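Local coordinates for protein 1H-3-hydroxy-4-oxoquinoline 2,4-dioxygenase (Pseudomonas putida, PDB 3IBT) that opens the heteroaromatic ring of 3-hydroxy-1H-quinolin-4-one with molecular oxygen, releasing N-formylanthranilate and carbon monoxide without any cofactor, at residues A[121-133]-A[185-199]. Sequence-based numbering, arbitrary orientation.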
# COMPACT_ATOMS: atom_id res chain seq x y z
N TRP A 121 0.83 7.26 0.70
CA TRP A 121 1.97 7.00 1.56
C TRP A 121 2.44 8.34 2.11
O TRP A 121 2.77 9.25 1.32
CB TRP A 121 3.07 6.54 0.65
CG TRP A 121 4.15 5.82 1.32
CD1 TRP A 121 4.14 5.30 2.57
CD2 TRP A 121 5.39 5.46 0.74
NE1 TRP A 121 5.30 4.66 2.81
CE2 TRP A 121 6.09 4.73 1.70
CE3 TRP A 121 5.99 5.70 -0.51
CZ2 TRP A 121 7.37 4.20 1.46
CZ3 TRP A 121 7.27 5.16 -0.76
CH2 TRP A 121 7.94 4.42 0.23
N LEU A 122 2.48 8.45 3.44
CA LEU A 122 2.85 9.69 4.11
C LEU A 122 4.34 9.97 3.96
O LEU A 122 5.19 9.34 4.60
CB LEU A 122 2.41 9.64 5.58
CG LEU A 122 2.72 10.81 6.51
CD1 LEU A 122 1.89 12.06 6.21
CD2 LEU A 122 2.52 10.34 7.93
N LEU A 123 4.65 10.91 3.07
CA LEU A 123 6.01 11.07 2.63
C LEU A 123 6.93 11.62 3.72
O LEU A 123 8.17 11.48 3.64
CB LEU A 123 6.07 11.95 1.40
CG LEU A 123 5.35 11.33 0.23
CD1 LEU A 123 5.32 12.34 -0.88
CD2 LEU A 123 5.96 10.03 -0.25
N GLN A 124 6.34 12.17 4.78
CA GLN A 124 7.15 12.76 5.80
C GLN A 124 6.44 12.61 7.15
O GLN A 124 5.29 13.03 7.28
CB GLN A 124 7.28 14.20 5.40
CG GLN A 124 8.46 14.86 5.98
CD GLN A 124 9.17 15.71 4.95
OE1 GLN A 124 9.86 15.16 4.07
NE2 GLN A 124 9.01 17.06 5.05
N PRO A 125 7.12 12.04 8.17
CA PRO A 125 6.40 11.80 9.43
C PRO A 125 6.21 13.11 10.15
O PRO A 125 6.87 14.08 9.78
CB PRO A 125 7.37 10.91 10.24
CG PRO A 125 8.72 11.21 9.71
CD PRO A 125 8.54 11.65 8.27
N HIS A 126 5.34 13.17 11.16
CA HIS A 126 5.18 14.41 11.96
C HIS A 126 4.76 14.03 13.39
O HIS A 126 4.39 12.89 13.62
CB HIS A 126 4.13 15.28 11.29
CG HIS A 126 2.86 14.55 11.03
ND1 HIS A 126 2.02 14.13 12.04
CD2 HIS A 126 2.29 14.14 9.87
CE1 HIS A 126 0.98 13.50 11.51
NE2 HIS A 126 1.12 13.49 10.20
N PRO A 127 4.83 14.97 14.36
CA PRO A 127 4.61 14.59 15.77
C PRO A 127 3.35 13.80 16.01
O PRO A 127 3.40 12.76 16.67
CB PRO A 127 4.57 15.95 16.50
CG PRO A 127 5.56 16.76 15.72
CD PRO A 127 5.14 16.41 14.28
N GLY A 128 2.24 14.24 15.45
CA GLY A 128 0.97 13.48 15.54
C GLY A 128 1.09 11.99 15.23
O GLY A 128 0.69 11.15 16.03
N PHE A 129 1.65 11.70 14.06
CA PHE A 129 1.91 10.37 13.56
C PHE A 129 2.72 9.48 14.52
O PHE A 129 2.27 8.39 14.90
CB PHE A 129 2.64 10.54 12.24
CG PHE A 129 2.89 9.28 11.53
CD1 PHE A 129 1.82 8.53 11.03
CD2 PHE A 129 4.19 8.84 11.32
CE1 PHE A 129 2.04 7.34 10.35
CE2 PHE A 129 4.43 7.66 10.62
CZ PHE A 129 3.35 6.92 10.12
N TRP A 130 3.90 9.94 14.91
CA TRP A 130 4.72 9.21 15.86
C TRP A 130 3.96 8.82 17.11
O TRP A 130 4.22 7.78 17.68
CB TRP A 130 5.87 10.09 16.30
CG TRP A 130 6.82 10.32 15.24
CD1 TRP A 130 7.07 11.48 14.59
CD2 TRP A 130 7.66 9.34 14.68
NE1 TRP A 130 8.04 11.29 13.65
CE2 TRP A 130 8.42 9.98 13.68
CE3 TRP A 130 7.86 7.99 14.92
CZ2 TRP A 130 9.37 9.31 12.94
CZ3 TRP A 130 8.80 7.32 14.18
CH2 TRP A 130 9.55 7.98 13.21
N GLN A 131 3.06 9.69 17.55
CA GLN A 131 2.26 9.35 18.70
C GLN A 131 1.34 8.18 18.43
O GLN A 131 1.27 7.24 19.21
CB GLN A 131 1.44 10.54 19.17
CG GLN A 131 0.92 10.38 20.61
CD GLN A 131 0.40 11.67 21.19
OE1 GLN A 131 -0.18 12.49 20.47
NE2 GLN A 131 0.63 11.87 22.50
N GLN A 132 0.62 8.26 17.32
CA GLN A 132 -0.39 7.26 16.99
C GLN A 132 0.25 5.91 16.75
O GLN A 132 -0.37 4.86 16.98
CB GLN A 132 -1.17 7.67 15.75
CG GLN A 132 -1.65 9.11 15.72
CD GLN A 132 -2.50 9.36 14.48
OE1 GLN A 132 -2.02 9.94 13.50
NE2 GLN A 132 -3.74 8.88 14.50
N LEU A 133 1.50 5.93 16.30
CA LEU A 133 2.26 4.71 16.21
C LEU A 133 2.55 4.14 17.60
O LEU A 133 2.61 2.90 17.80
CB LEU A 133 3.52 4.91 15.40
CG LEU A 133 3.22 5.22 13.94
CD1 LEU A 133 4.52 5.47 13.26
CD2 LEU A 133 2.46 4.10 13.23
N ILE A 185 5.87 -0.17 10.88
CA ILE A 185 5.84 1.12 10.21
C ILE A 185 6.82 2.04 10.93
O ILE A 185 7.68 2.71 10.29
CB ILE A 185 4.41 1.73 10.24
CG1 ILE A 185 3.40 0.88 9.45
CG2 ILE A 185 4.43 3.19 9.72
CD1 ILE A 185 1.93 1.24 9.68
N GLU A 186 6.69 2.02 12.26
CA GLU A 186 7.58 2.75 13.13
C GLU A 186 8.99 2.38 12.76
O GLU A 186 9.75 3.24 12.37
CB GLU A 186 7.30 2.44 14.61
CG GLU A 186 7.42 3.68 15.51
CD GLU A 186 7.34 3.39 17.03
OE1 GLU A 186 7.39 2.20 17.47
OE2 GLU A 186 7.26 4.38 17.81
N ALA A 187 9.35 1.10 12.84
CA ALA A 187 10.71 0.69 12.44
C ALA A 187 11.23 1.34 11.10
O ALA A 187 12.37 1.88 11.05
CB ALA A 187 10.80 -0.81 12.38
N ASN A 188 10.40 1.33 10.05
CA ASN A 188 10.84 1.81 8.74
C ASN A 188 11.15 3.30 8.75
O ASN A 188 12.16 3.75 8.20
CB ASN A 188 9.79 1.51 7.68
CG ASN A 188 9.50 0.04 7.53
OD1 ASN A 188 10.40 -0.74 7.29
ND2 ASN A 188 8.25 -0.35 7.69
N TYR A 189 10.29 4.07 9.39
CA TYR A 189 10.61 5.49 9.49
C TYR A 189 11.95 5.77 10.14
O TYR A 189 12.69 6.64 9.68
CB TYR A 189 9.50 6.25 10.19
CG TYR A 189 8.38 6.53 9.24
CD1 TYR A 189 7.36 5.62 9.07
CD2 TYR A 189 8.37 7.70 8.48
CE1 TYR A 189 6.35 5.88 8.19
CE2 TYR A 189 7.35 7.95 7.61
CZ TYR A 189 6.35 7.02 7.48
OH TYR A 189 5.34 7.24 6.59
N ARG A 190 12.27 4.97 11.17
CA ARG A 190 13.49 5.07 11.98
C ARG A 190 14.68 4.66 11.17
O ARG A 190 15.77 5.13 11.40
CB ARG A 190 13.42 4.13 13.17
CG ARG A 190 12.26 4.40 14.09
CD ARG A 190 12.68 5.01 15.45
NE ARG A 190 11.56 4.95 16.39
CZ ARG A 190 11.05 3.81 16.90
NH1 ARG A 190 11.55 2.58 16.60
NH2 ARG A 190 10.02 3.90 17.73
N THR A 191 14.48 3.75 10.24
CA THR A 191 15.57 3.30 9.39
C THR A 191 15.91 4.33 8.31
O THR A 191 17.08 4.69 8.13
CB THR A 191 15.21 1.93 8.80
OG1 THR A 191 15.01 1.03 9.89
CG2 THR A 191 16.29 1.38 7.84
N TRP A 192 14.88 4.83 7.63
CA TRP A 192 15.05 5.55 6.38
C TRP A 192 14.83 7.01 6.56
O TRP A 192 15.27 7.83 5.72
CB TRP A 192 14.07 5.02 5.36
CG TRP A 192 14.27 3.57 5.06
CD1 TRP A 192 13.52 2.53 5.49
CD2 TRP A 192 15.32 3.00 4.26
NE1 TRP A 192 14.05 1.33 5.02
CE2 TRP A 192 15.15 1.60 4.26
CE3 TRP A 192 16.40 3.55 3.54
CZ2 TRP A 192 15.99 0.74 3.58
CZ3 TRP A 192 17.25 2.69 2.85
CH2 TRP A 192 17.04 1.29 2.88
N GLY A 193 14.15 7.35 7.66
CA GLY A 193 13.81 8.74 7.95
C GLY A 193 12.43 8.97 7.39
O GLY A 193 11.52 9.33 8.13
N SER A 194 12.25 8.74 6.08
CA SER A 194 10.98 9.00 5.46
C SER A 194 10.93 8.24 4.18
O SER A 194 11.97 7.93 3.60
CB SER A 194 10.91 10.48 5.09
OG SER A 194 11.92 10.75 4.14
N PRO A 195 9.72 7.97 3.68
CA PRO A 195 9.58 7.55 2.30
C PRO A 195 10.44 8.35 1.33
O PRO A 195 11.08 7.75 0.49
CB PRO A 195 8.13 7.82 2.03
CG PRO A 195 7.49 7.58 3.28
CD PRO A 195 8.43 8.01 4.37
N LEU A 196 10.49 9.67 1.43
CA LEU A 196 11.33 10.42 0.49
C LEU A 196 12.83 10.04 0.51
O LEU A 196 13.46 9.97 -0.55
CB LEU A 196 11.19 11.92 0.71
CG LEU A 196 9.84 12.44 0.24
CD1 LEU A 196 9.54 13.69 1.08
CD2 LEU A 196 9.82 12.69 -1.31
N ASP A 197 13.38 9.83 1.71
CA ASP A 197 14.77 9.40 1.85
C ASP A 197 14.93 7.99 1.37
O ASP A 197 15.89 7.67 0.67
CB ASP A 197 15.21 9.47 3.30
CG ASP A 197 15.32 10.89 3.82
OD1 ASP A 197 14.85 11.81 3.14
OD2 ASP A 197 15.90 11.10 4.91
N ARG A 198 14.02 7.12 1.76
CA ARG A 198 14.03 5.77 1.22
C ARG A 198 14.28 5.79 -0.30
O ARG A 198 15.26 5.21 -0.78
CB ARG A 198 12.71 5.06 1.57
CG ARG A 198 12.52 3.72 0.97
CD ARG A 198 13.72 2.89 1.19
NE ARG A 198 13.49 1.47 0.95
CZ ARG A 198 14.33 0.72 0.25
NH1 ARG A 198 14.10 -0.58 0.08
NH2 ARG A 198 15.42 1.28 -0.27
N MSE A 199 13.41 6.50 -1.02
CA MSE A 199 13.37 6.53 -2.47
C MSE A 199 14.62 7.17 -3.04
O MSE A 199 15.25 6.66 -3.98
CB MSE A 199 12.10 7.25 -2.97
CG MSE A 199 10.79 6.46 -2.75
SE MSE A 199 9.05 7.27 -3.35
CE MSE A 199 8.85 8.78 -2.05
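Tyr189 stands at the middle of this contact, its hydroxyl giving a hydrogen bond to the backbone carbonyl of Leu122 (OH to O 2.9 Å), in the carbonyl plane and on a lone pair. Phe129 turns its edge to the face of the Tyr189 ring, a T-shaped pair with planes at 66° and centroids 5.1 Å apart. CE2 of Phe129 makes the approach; with CG anti to its backbone N (chi1 -175°), the ring reaches from helix 127-135 to the tyrosine. Pro125 CG lies 3.7 Å from Tyr189 CD2, while CH2 of Trp130 meets Tyr189 CB. Leu122 CD2 and Leu133 CG sit over opposite faces of the Phe129 ring and so limit how the phenyl can turn; Ile185 CG2 touches its CZ.

Beyond the tyrosine, Pro195 lays its ring on the Trp121 indole: CB is 3.6 Å from the centroid of the six-membered ring, almost on the normal, a CH-pi contact. Selenomethionine Met199 adds a Met-aromatic contact from an oblique direction, SE to Trp121 CZ3 3.8 Å, and its CE reaches Leu123 CD2. Leu196 CD1 packs on Leu123 CB at 3.9 Å. Ser194 is the N-cap of helix 195-200, its OG accepting from Asp197 N (3.0 Å), and Pro195 is the first residue of that helix.

Further out, Trp99 of helix 97-107 meets both Trp121 and Tyr189 edge-to-face, and His210 accepts from the backbone N of Trp121. The contact brings together the two ends of the helical cap inserted between strands 115-119 and 207-212 of the alpha/beta-hydrolase sheet; Ile185 lies beside Trp30, a probable substrate-binding residue, which probably places this packing at the border of the substrate pocket.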